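Lin2634 protein (Listeria innocua, PDB 3MZO) binds calcium ions and is probably a metal-dependent phosphohydrolase of the HD-domain superfamily, related to the 5'-deoxynucleotidases of the YfbR type. Local coordinates at residues V56-R59 against A60-E63; P115-R118 against H119-E123; E161-S164 against E165-T169. All coordinates share one frame; numbering follows the deposited sequence. Where two conformers were deposited one is given.

All three are local contacts along or at the ends of helices in an all-helical HD-domain fold, in which His-34, His-68, Asp-69 and Asp-138 bind calcium. Contacts 1 and 2 lie on the same side of the chain's centre, their own centres 14 Å apart, and they touch: Glu-63 OE2 and His-119 NE2 are 2.7 Å apart, a probable hydrogen bond. Both also meet a second subunit. Contact 3 sits on the opposite side, about 17 Å from contact 1 and 12 Å from contact 2 between nearest atoms. The side chain of Leu-121 in contact 2 lies about 9 Å from a calcium ion, that of Glu-165 in contact 3 about 10 Å and that of Glu-63 in contact 1 about 13 Å.

Contact 1. Residues V56-R59 against A60-E63; sequences VNWR and ALYE
Asn-57 is the N-cap of helix 58-67, its OD1 accepting from Ala-60 N at 3.1 Å; the helix leads on to the calcium ligands His-68 and Asp-69 of the HD-domain fold. With CG anti to the backbone N (chi1 -178°), the amide folds over the first turn, and the N-H reaches OD1 from well above the carbonyl plane, not along a lone pair. The contact between Asn-57 CG and Ala-60 CB, at 3.6 Å, packs the amide against the methyl. Backbone bonds from Leu-61 N to Asn-57 O, Tyr-62 N to Trp-58 O and Glu-63 N to Arg-59 O then set the helical repeat.

Behind the cap, Val-56 CG1 and Leu-61 CD1 meet at 3.9 Å, and both methyls lie over the same face of the Trp-58 indole, near its rim. The Tyr-62 ring comes to the indole's edge instead: CE2 is 3.4 Å from Trp-58 CE3, and with the ring planes 43° apart, the two rings meet obliquely. Tyr-62 OH bonds to Gln-43 in helix 31-51, while its ring meets Tyr-62 of a second subunit. Trp-58 also makes a cation-pi contact with Arg-59 of that subunit, and the reciprocal pair forms too, so this helix start belongs to the subunit interface.

Arg-59 extends across Glu-63, one turn further on, whose OE2 is hydrogen-bonded to His-119. Arg-59 NH1 forms a salt bridge with Glu-50 of the second subunit; the pair with Glu-63 is the weaker, long one, 3.8 Å from Arg-59 NE to Glu-63 OE1, with guanidinium and carboxylate planes 54° apart. A water closes the gap: lying in plane at the guanidinium edge, it accepts from Arg-59 NE at 3.0 Å and donates to Glu-63 OE1 at 2.8 Å.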
loop_
_atom_site.group_PDB
_atom_site.type_symbol
_atom_site.label_atom_id
_atom_site.label_comp_id
_atom_site.label_asym_id
_atom_site.label_seq_id
_atom_site.Cartn_x
_atom_site.Cartn_y
_atom_site.Cartn_z
ATOM N N VAL B 56 -5.270 -35.531 -24.098
ATOM C CA VAL B 56 -5.245 -34.704 -22.881
ATOM C C VAL B 56 -6.626 -34.762 -22.239
ATOM O O VAL B 56 -7.613 -34.585 -22.925
ATOM C CB VAL B 56 -4.902 -33.255 -23.213
ATOM C CG1 VAL B 56 -5.057 -32.331 -21.953
ATOM C CG2 VAL B 56 -3.471 -33.180 -23.810
ATOM N N ASN B 57 -6.675 -35.006 -20.929
ATOM C CA ASN B 57 -7.906 -34.884 -20.147
ATOM C C ASN B 57 -8.017 -33.437 -19.664
ATOM O O ASN B 57 -7.389 -33.018 -18.645
ATOM C CB ASN B 57 -7.876 -35.907 -18.987
ATOM C CG ASN B 57 -9.138 -35.897 -18.133
ATOM O OD1 ASN B 57 -9.844 -34.896 -18.030
ATOM N ND2 ASN B 57 -9.414 -37.030 -17.498
ATOM N N TRP B 58 -8.838 -32.653 -20.357
ATOM C CA TRP B 58 -8.854 -31.219 -20.073
ATOM C C TRP B 58 -9.448 -30.862 -18.722
ATOM O O TRP B 58 -8.959 -29.941 -18.037
ATOM C CB TRP B 58 -9.498 -30.431 -21.223
ATOM C CG TRP B 58 -8.542 -30.347 -22.375
ATOM C CD1 TRP B 58 -8.409 -31.258 -23.407
ATOM C CD2 TRP B 58 -7.550 -29.336 -22.602
ATOM N NE1 TRP B 58 -7.395 -30.864 -24.247
ATOM C CE2 TRP B 58 -6.853 -29.690 -23.788
ATOM C CE3 TRP B 58 -7.173 -28.162 -21.923
ATOM C CZ2 TRP B 58 -5.823 -28.904 -24.315
ATOM C CZ3 TRP B 58 -6.132 -27.378 -22.459
ATOM C CH2 TRP B 58 -5.472 -27.759 -23.633
ATOM N N ARG B 59 -10.490 -31.568 -18.323
ATOM C CA ARG B 59 -11.034 -31.345 -17.006
ATOM C C ARG B 59 -9.943 -31.546 -15.973
ATOM O O ARG B 59 -9.832 -30.741 -15.064
ATOM C CB ARG B 59 -12.208 -32.281 -16.712
ATOM C CG ARG B 59 -12.900 -31.947 -15.408
ATOM C CD ARG B 59 -14.062 -32.902 -15.140
ATOM N NE ARG B 59 -14.815 -32.448 -13.992
ATOM C CZ ARG B 59 -15.990 -32.938 -13.604
ATOM N NH1 ARG B 59 -16.572 -33.904 -14.297
ATOM N NH2 ARG B 59 -16.601 -32.435 -12.534
ATOM N N ALA B 60 -9.128 -32.598 -16.135
ATOM C CA ALA B 60 -8.061 -32.903 -15.186
ATOM C C ALA B 60 -6.967 -31.844 -15.246
ATOM O O ALA B 60 -6.480 -31.407 -14.225
ATOM C CB ALA B 60 -7.469 -34.336 -15.415
ATOM N N LEU B 61 -6.610 -31.397 -16.448
ATOM C CA LEU B 61 -5.566 -30.399 -16.591
ATOM C C LEU B 61 -5.947 -29.122 -15.880
ATOM O O LEU B 61 -5.168 -28.602 -15.087
ATOM C CB LEU B 61 -5.276 -30.131 -18.072
ATOM C CG LEU B 61 -4.243 -29.071 -18.451
ATOM C CD1 LEU B 61 -3.762 -29.338 -19.871
ATOM C CD2 LEU B 61 -4.825 -27.668 -18.342
ATOM N N TYR B 62 -7.133 -28.622 -16.170
ATOM C CA TYR B 62 -7.590 -27.359 -15.599
ATOM C C TYR B 62 -7.832 -27.438 -14.107
ATOM O O TYR B 62 -7.452 -26.521 -13.370
ATOM C CB TYR B 62 -8.880 -26.893 -16.271
ATOM C CG TYR B 62 -8.687 -26.218 -17.611
ATOM C CD1 TYR B 62 -7.984 -25.007 -17.737
ATOM C CD2 TYR B 62 -9.263 -26.748 -18.742
ATOM C CE1 TYR B 62 -7.850 -24.378 -18.997
ATOM C CE2 TYR B 62 -9.139 -26.144 -19.976
ATOM C CZ TYR B 62 -8.443 -24.983 -20.119
ATOM O OH TYR B 62 -8.395 -24.443 -21.383
ATOM N N GLU B 63 -8.510 -28.484 -13.668
ATOM C CA GLU B 63 -8.813 -28.619 -12.256
ATOM C C GLU B 63 -7.541 -28.741 -11.387
ATOM O O GLU B 63 -7.498 -28.184 -10.304
ATOM C CB GLU B 63 -9.835 -29.739 -11.985
ATOM C CG GLU B 63 -9.310 -31.105 -12.030
ATOM C CD GLU B 63 -10.413 -32.188 -12.040
ATOM O OE1 GLU B 63 -11.642 -31.876 -12.011
ATOM O OE2 GLU B 63 -10.012 -33.365 -12.060
HETATM O O HOH W 1 -13.731 -30.127 -12.451
#

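Contact 2. Residues P115-R118 against H119-E123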
loop_
_atom_site.group_PDB
_atom_site.type_symbol
_atom_site.label_atom_id
_atom_site.label_comp_id
_atom_site.label_asym_id
_atom_site.label_seq_id
_atom_site.Cartn_x
_atom_site.Cartn_y
_atom_site.Cartn_z
ATOM N N PRO B 115 -17.369 -34.482 -1.671
ATOM C CA PRO B 115 -16.549 -35.398 -2.463
ATOM C C PRO B 115 -15.861 -34.710 -3.620
ATOM O O PRO B 115 -14.649 -34.915 -3.829
ATOM C CB PRO B 115 -17.560 -36.459 -2.945
ATOM C CG PRO B 115 -18.598 -36.524 -1.829
ATOM C CD PRO B 115 -18.737 -35.019 -1.465
ATOM N N ILE B 116 -16.595 -33.848 -4.325
ATOM C CA ILE B 116 -16.032 -33.159 -5.469
ATOM C C ILE B 116 -14.891 -32.216 -5.033
ATOM O O ILE B 116 -13.812 -32.231 -5.644
ATOM C CB ILE B 116 -17.138 -32.475 -6.303
ATOM C CG1 ILE B 116 -16.688 -32.323 -7.757
ATOM C CG2 ILE B 116 -17.526 -31.153 -5.702
ATOM C CD1 ILE B 116 -17.598 -31.444 -8.586
ATOM N N TYR B 117 -15.088 -31.466 -3.942
ATOM C CA TYR B 117 -14.033 -30.616 -3.377
ATOM C C TYR B 117 -12.826 -31.384 -2.798
ATOM O O TYR B 117 -11.689 -30.910 -2.912
ATOM C CB TYR B 117 -14.624 -29.516 -2.454
ATOM C CG TYR B 117 -15.179 -28.441 -3.364
ATOM C CD1 TYR B 117 -16.495 -28.507 -3.835
ATOM C CD2 TYR B 117 -14.341 -27.423 -3.883
ATOM C CE1 TYR B 117 -16.978 -27.572 -4.752
ATOM C CE2 TYR B 117 -14.825 -26.460 -4.805
ATOM C CZ TYR B 117 -16.139 -26.556 -5.248
ATOM O OH TYR B 117 -16.643 -25.662 -6.168
ATOM N N ARG B 118 -13.044 -32.571 -2.228
ATOM C CA ARG B 118 -11.915 -33.457 -1.867
ATOM C C ARG B 118 -11.087 -33.830 -3.110
ATOM O O ARG B 118 -9.852 -33.820 -3.094
ATOM C CB ARG B 118 -12.386 -34.735 -1.153
ATOM C CG ARG B 118 -12.761 -34.484 0.296
ATOM C CD ARG B 118 -13.034 -35.747 1.118
ATOM N NE ARG B 118 -14.127 -35.457 2.050
ATOM C CZ ARG B 118 -14.057 -34.639 3.115
ATOM N NH1 ARG B 118 -12.917 -34.025 3.463
ATOM N NH2 ARG B 118 -15.141 -34.445 3.865
ATOM N N HIS B 119 -11.768 -34.135 -4.192
ATOM C CA HIS B 119 -11.080 -34.400 -5.441
ATOM C C HIS B 119 -10.363 -33.152 -6.007
ATOM O O HIS B 119 -9.213 -33.220 -6.452
ATOM C CB HIS B 119 -12.068 -34.931 -6.471
ATOM C CG HIS B 119 -11.483 -35.035 -7.838
ATOM N ND1 HIS B 119 -10.605 -36.040 -8.192
ATOM C CD2 HIS B 119 -11.617 -34.243 -8.933
ATOM C CE1 HIS B 119 -10.233 -35.868 -9.452
ATOM N NE2 HIS B 119 -10.843 -34.793 -9.927
ATOM N N LEU B 120 -11.058 -32.016 -6.008
ATOM C CA LEU B 120 -10.509 -30.792 -6.554
ATOM C C LEU B 120 -9.288 -30.297 -5.794
ATOM O O LEU B 120 -8.397 -29.716 -6.397
ATOM C CB LEU B 120 -11.584 -29.686 -6.593
ATOM C CG LEU B 120 -12.741 -29.850 -7.590
ATOM C CD1 LEU B 120 -13.721 -28.654 -7.512
ATOM C CD2 LEU B 120 -12.209 -29.999 -9.005
ATOM N N LEU B 121 -9.240 -30.536 -4.484
ATOM C CA LEU B 121 -8.215 -29.948 -3.616
ATOM C C LEU B 121 -7.171 -30.945 -3.110
ATOM O O LEU B 121 -6.338 -30.592 -2.285
ATOM C CB LEU B 121 -8.885 -29.259 -2.422
ATOM C CG LEU B 121 -9.842 -28.115 -2.785
ATOM C CD1 LEU B 121 -10.529 -27.606 -1.520
ATOM C CD2 LEU B 121 -9.067 -27.003 -3.475
ATOM N N LYS B 122 -7.185 -32.179 -3.607
ATOM C CA LYS B 122 -6.094 -33.107 -3.308
ATOM C C LYS B 122 -4.876 -32.709 -4.134
ATOM O O LYS B 122 -5.008 -31.971 -5.118
ATOM C CB LYS B 122 -6.488 -34.551 -3.647
ATOM C CG LYS B 122 -6.483 -34.873 -5.138
ATOM C CD LYS B 122 -6.963 -36.299 -5.360
ATOM C CE LYS B 122 -7.054 -36.628 -6.830
ATOM N NZ LYS B 122 -7.719 -37.947 -6.988
ATOM N N GLU B 123 -3.704 -33.215 -3.736
ATOM C CA GLU B 123 -2.439 -33.048 -4.483
ATOM C C GLU B 123 -2.639 -33.319 -5.988
ATOM O O GLU B 123 -3.152 -34.372 -6.375
ATOM C CB GLU B 123 -1.367 -34.017 -3.929
ATOM C CG GLU B 123 0.060 -33.859 -4.525
ATOM C CD GLU B 123 0.593 -32.407 -4.519
ATOM O OE1 GLU B 123 0.811 -31.836 -3.427
ATOM O OE2 GLU B 123 0.818 -31.846 -5.615
#
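Within the short helix 114-121 of the HD-domain fold, Tyr-117 and Leu-120 cross at a slant, the leucine laying one methyl over the aromatic face. This is a CH-pi contact: Leu-120 CD1 stands 3.9 Å from the Tyr-117 ring centroid, 21° off the normal, and is displaced toward the CE2 side, where it comes within 3.7 Å of Tyr-117 CE2. In Leu-120, CG lies anti to the carbonyl carbon (chi1 -69°) and the extended second torsion carries CD1 over the ring. Leu-121 takes another approach, with CD1 near the ring plane, a looser 4.5 Å from Tyr-117 CD2. The tyrosine ring is also met edge-to-face by Tyr-7 and packs on Phe-44 of a second subunit.

His-119 and Arg-118 turn to different neighbours. Arg-118 bends at chi3 and bonds to helix 87-108, through NH1 to the backbone Lys-102 O and through NH2 to Ser-106 OG, whereas His-119 faces helix 58-67 through Glu-63. The backbone bonds begin regular, with Leu-120 N to Ile-116 O at 2.8 Å; at Leu-121 N to Tyr-117 O the distance is 2.9 Å, but the N-H...O angle falls to 137°.

Contact 3. Residues E161-S164 against E165-T169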
loop_
_atom_site.group_PDB
_atom_site.type_symbol
_atom_site.label_atom_id
_atom_site.label_comp_id
_atom_site.label_asym_id
_atom_site.label_seq_id
_atom_site.Cartn_x
_atom_site.Cartn_y
_atom_site.Cartn_z
ATOM N N GLU B 161 18.848 -18.442 -6.994
ATOM C CA GLU B 161 18.694 -19.801 -6.487
ATOM C C GLU B 161 17.350 -20.405 -6.865
ATOM O O GLU B 161 17.274 -21.590 -7.214
ATOM C CB GLU B 161 18.871 -19.842 -4.962
ATOM C CG GLU B 161 20.296 -19.529 -4.488
ATOM C CD GLU B 161 20.353 -19.124 -2.996
ATOM O OE1 GLU B 161 19.410 -19.453 -2.226
ATOM O OE2 GLU B 161 21.343 -18.458 -2.599
ATOM N N ILE B 162 16.294 -19.610 -6.796
ATOM C CA ILE B 162 14.952 -20.060 -7.196
ATOM C C ILE B 162 14.922 -20.398 -8.710
ATOM O O ILE B 162 14.387 -21.412 -9.122
ATOM C CB ILE B 162 13.884 -18.965 -6.868
ATOM C CG1 ILE B 162 13.731 -18.799 -5.339
ATOM C CG2 ILE B 162 12.521 -19.303 -7.504
ATOM C CD1 ILE B 162 13.092 -17.478 -4.877
ATOM N N TYR B 163 15.481 -19.507 -9.517
ATOM C CA TYR B 163 15.535 -19.674 -10.947
ATOM C C TYR B 163 16.275 -20.983 -11.292
ATOM O O TYR B 163 15.805 -21.803 -12.106
ATOM C CB TYR B 163 16.243 -18.456 -11.567
ATOM C CG TYR B 163 16.461 -18.544 -13.055
ATOM C CD1 TYR B 163 17.622 -19.128 -13.575
ATOM C CD2 TYR B 163 15.509 -18.061 -13.946
ATOM C CE1 TYR B 163 17.836 -19.205 -14.948
ATOM C CE2 TYR B 163 15.714 -18.132 -15.322
ATOM C CZ TYR B 163 16.873 -18.714 -15.816
ATOM O OH TYR B 163 17.073 -18.788 -17.176
ATOM N N SER B 164 17.409 -21.189 -10.627
ATOM C CA SER B 164 18.233 -22.366 -10.864
ATOM C C SER B 164 17.474 -23.654 -10.546
ATOM O O SER B 164 17.487 -24.610 -11.335
ATOM C CB SER B 164 19.516 -22.252 -10.054
ATOM O OG SER B 164 20.228 -21.104 -10.468
ATOM N N GLU B 165 16.789 -23.659 -9.407
ATOM C CA GLU B 165 16.020 -24.813 -8.974
ATOM C C GLU B 165 14.879 -25.081 -9.922
ATOM O O GLU B 165 14.633 -26.238 -10.269
ATOM C CB GLU B 165 15.476 -24.614 -7.560
ATOM C CG GLU B 165 14.686 -25.822 -6.966
ATOM C CD GLU B 165 13.212 -25.977 -7.479
ATOM O OE1 GLU B 165 12.515 -24.964 -7.783
ATOM O OE2 GLU B 165 12.746 -27.138 -7.561
ATOM N N ALA B 166 14.182 -24.017 -10.322
ATOM C CA ALA B 166 13.040 -24.135 -11.206
ATOM C C ALA B 166 13.483 -24.689 -12.565
ATOM O O ALA B 166 12.928 -25.687 -13.025
ATOM C CB ALA B 166 12.296 -22.771 -11.331
ATOM N N LEU B 167 14.511 -24.111 -13.178
ATOM C CA LEU B 167 14.996 -24.638 -14.447
ATOM C C LEU B 167 15.509 -26.093 -14.338
ATOM O O LEU B 167 15.149 -26.951 -15.150
ATOM C CB LEU B 167 16.060 -23.716 -15.050
ATOM C CG LEU B 167 16.432 -23.974 -16.524
ATOM C CD1 LEU B 167 15.199 -23.965 -17.522
ATOM C CD2 LEU B 167 17.477 -22.953 -16.927
ATOM N N ALA B 168 16.305 -26.376 -13.314
ATOM C CA ALA B 168 16.762 -27.742 -13.049
ATOM C C ALA B 168 15.585 -28.710 -13.056
ATOM O O ALA B 168 15.614 -29.723 -13.741
ATOM C CB ALA B 168 17.494 -27.807 -11.707
ATOM N N THR B 169 14.540 -28.388 -12.307
ATOM C CA THR B 169 13.352 -29.235 -12.254
ATOM C C THR B 169 12.649 -29.370 -13.617
ATOM O O THR B 169 12.344 -30.479 -14.041
ATOM C CB THR B 169 12.382 -28.716 -11.196
ATOM O OG1 THR B 169 13.096 -28.620 -9.969
ATOM C CG2 THR B 169 11.197 -29.642 -10.994
#
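Tyr-163 runs beside Leu-167, one turn further along helix 158-172, the two side chains pointing the same way. Both have CG anti to the backbone N, with chi1 176° for the tyrosine and -167° for the leucine, which accounts for the shared direction. The overlap is light: Leu-167 CD2 lies 4.3 Å from Tyr-163 CE1, and it approaches the ring obliquely. Tyr-163 OH is hydrogen-bonded to Thr-205 OG1 of helix 201-211, while its ring packs among Leu-143, Leu-187 and Leu-191; Leu-167 reaches Phe-182 and Leu-187.

The turn beneath is regular. Leu-167 N donates to Tyr-163 O at 2.9 Å in an almost straight bond of 177°, and Ala-168 N donates to Ser-164 O, also at 2.9 Å.

Glu-165 bends at chi2, which brings its carboxylate alongside Thr-169. Thr-169 OG1 lies near two acceptors, 2.9 Å from Glu-165 O and 2.8 Å from Glu-165 OE2. Glu-165 OE1 forms a salt bridge with Lys-139, next to the calcium ligand Asp-138. Tyrosine and leucine at positions i and i+4, both packed against helices 177-191 and 201-211 and the tyrosine against helix 129-151 as well, are packing typical of an all-helical bundle such as this HD-domain fold.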